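Local coordinates for protein tubulin binding cofactor C (Leishmania major, PDB 5AJ8) that is the C-terminal domain of a TBCC-family chaperone that probably assists the folding and assembly of tubulin heterodimers, at residues G10-G14 against T172-S177. The protein carries 1 engineered substitution. Sequence-based numbering, arbitrary orientation.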
loop_
_atom_site.group_PDB
_atom_site.type_symbol
_atom_site.label_atom_id
_atom_site.label_comp_id
_atom_site.label_asym_id
_atom_site.label_seq_id
_atom_site.Cartn_x
_atom_site.Cartn_y
_atom_site.Cartn_z
ATOM N N GLY A 10 0.586 -11.871 -11.540
ATOM C CA GLY A 10 1.231 -11.860 -10.194
ATOM C C GLY A 10 2.667 -11.367 -10.270
ATOM O O GLY A 10 3.593 -12.173 -10.335
ATOM N N ASN A 11 2.846 -10.044 -10.268
ATOM C CA ASN A 11 4.177 -9.434 -10.372
ATOM C C ASN A 11 4.932 -9.473 -9.053
ATOM O O ASN A 11 4.384 -9.113 -8.016
ATOM C CB ASN A 11 4.063 -7.986 -10.848
ATOM C CG ASN A 11 3.659 -7.882 -12.311
ATOM O OD1 ASN A 11 4.120 -8.647 -13.170
ATOM N ND2 ASN A 11 2.808 -6.913 -12.603
ATOM N N VAL A 12 6.183 -9.916 -9.100
ATOM C CA VAL A 12 7.041 -10.000 -7.920
ATOM C C VAL A 12 8.090 -8.878 -7.981
ATOM O O VAL A 12 8.716 -8.679 -9.032
ATOM C CB VAL A 12 7.766 -11.349 -7.847
ATOM C CG1 VAL A 12 8.687 -11.406 -6.631
ATOM C CG2 VAL A 12 6.769 -12.500 -7.821
ATOM N N TYR A 13 8.281 -8.175 -6.869
ATOM C CA TYR A 13 9.233 -7.066 -6.773
ATOM C C TYR A 13 10.145 -7.248 -5.566
ATOM O O TYR A 13 9.823 -7.975 -4.641
ATOM C CB TYR A 13 8.529 -5.730 -6.593
ATOM C CG TYR A 13 7.642 -5.342 -7.751
ATOM C CD1 TYR A 13 6.323 -5.786 -7.797
ATOM C CD2 TYR A 13 8.119 -4.566 -8.793
ATOM C CE1 TYR A 13 5.493 -5.452 -8.849
ATOM C CE2 TYR A 13 7.294 -4.221 -9.861
ATOM C CZ TYR A 13 5.984 -4.677 -9.891
ATOM O OH TYR A 13 5.145 -4.346 -10.919
ATOM N N GLY A 14 11.270 -6.551 -5.600
ATOM C CA GLY A 14 12.335 -6.686 -4.611
ATOM C C GLY A 14 13.111 -7.989 -4.758
ATOM O O GLY A 14 12.841 -8.787 -5.671
ATOM N N THR A 172 9.105 0.450 -11.910
ATOM C CA THR A 172 10.094 -0.547 -11.527
ATOM C C THR A 172 9.790 -1.840 -12.280
ATOM O O THR A 172 8.639 -2.289 -12.339
ATOM C CB THR A 172 10.054 -0.820 -10.009
ATOM O OG1 THR A 172 10.253 0.397 -9.283
ATOM C CG2 THR A 172 11.109 -1.823 -9.602
ATOM N N LEU A 173 10.818 -2.441 -12.855
ATOM C CA LEU A 173 10.661 -3.687 -13.603
ATOM C C LEU A 173 10.482 -4.835 -12.605
ATOM O O LEU A 173 11.273 -4.965 -11.676
ATOM C CB LEU A 173 11.903 -3.925 -14.474
ATOM C CG LEU A 173 12.023 -5.220 -15.290
ATOM C CD1 LEU A 173 10.962 -5.314 -16.382
ATOM C CD2 LEU A 173 13.427 -5.338 -15.894
ATOM N N PRO A 174 9.437 -5.662 -12.778
ATOM C CA PRO A 174 9.277 -6.803 -11.862
ATOM C C PRO A 174 10.461 -7.752 -11.930
ATOM O O PRO A 174 11.077 -7.901 -12.989
ATOM C CB PRO A 174 8.006 -7.509 -12.364
ATOM C CG PRO A 174 7.323 -6.533 -13.260
ATOM C CD PRO A 174 8.357 -5.579 -13.773
ATOM N N SER A 175 10.786 -8.357 -10.790
ATOM C CA SER A 175 11.827 -9.384 -10.697
ATOM C C SER A 175 11.399 -10.667 -11.412
ATOM O O SER A 175 12.219 -11.356 -12.027
ATOM C CB SER A 175 12.129 -9.684 -9.225
ATOM O OG SER A 175 12.299 -8.482 -8.490
ATOM N N SER A 176 10.111 -10.974 -11.338
ATOM C CA SER A 176 9.547 -12.090 -12.082
ATOM C C SER A 176 8.048 -11.923 -12.252
ATOM O O SER A 176 7.468 -10.955 -11.761
ATOM C CB SER A 176 9.882 -13.428 -11.402
ATOM O OG SER A 176 9.119 -13.675 -10.236
ATOM N N SER A 177 7.436 -12.864 -12.970
ATOM C CA SER A 177 5.978 -12.911 -13.144
ATOM C C SER A 177 5.522 -14.294 -13.606
ATOM O O SER A 177 5.983 -15.313 -13.091
ATOM C CB SER A 177 5.519 -11.857 -14.148
ATOM O OG SER A 177 4.134 -11.995 -14.408
HETATM O O HOH W 1 5.921 -2.294 -12.030
#
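Asn11, on strand 11-17, lies beside the C-terminal end of the modelled chain: Asn11 OD1 is 3.8 Å from Pro174 CG and 3.6 Å from Ser177 OG, van der Waals distances, and Ser177 is poorly ordered. Val12 makes the single antiparallel bridge. Val12 N donates to Ser176 O at 3.1 Å, almost linearly (174°), whereas Val12 O accepts from Ser175 N at 2.7 Å with a more bent N-H...O angle of 136°. Two residues, Ser175 and Ser176, thus face one, which defines a classic beta bulge. Tyr13 turns its ring to the other side of the strand from Val12; Pro174 CB covers one face, and Tyr13 CZ is 4.1 Å from Pro174 CG. Water 1 links Tyr13 OH (2.5 Å) to Thr172 O (2.7 Å), donating to the carbonyl. At Gly14, where positive phi favours glycine, Gly14 O accepts a 2.9 Å hydrogen bond from Ser175 OG. The C-terminal segment, not itself a regular strand, therefore adds a single antiparallel bridge to the outermost strand, 11-17, of one parallel sheet of the beta-helix. On its other edge that strand bonds to strand 28-35 through Gly28, Phe30 and Asn32, while Thr172 hydrogen-bonds to Phe22 of strand 21-23 through its backbone and its OG1.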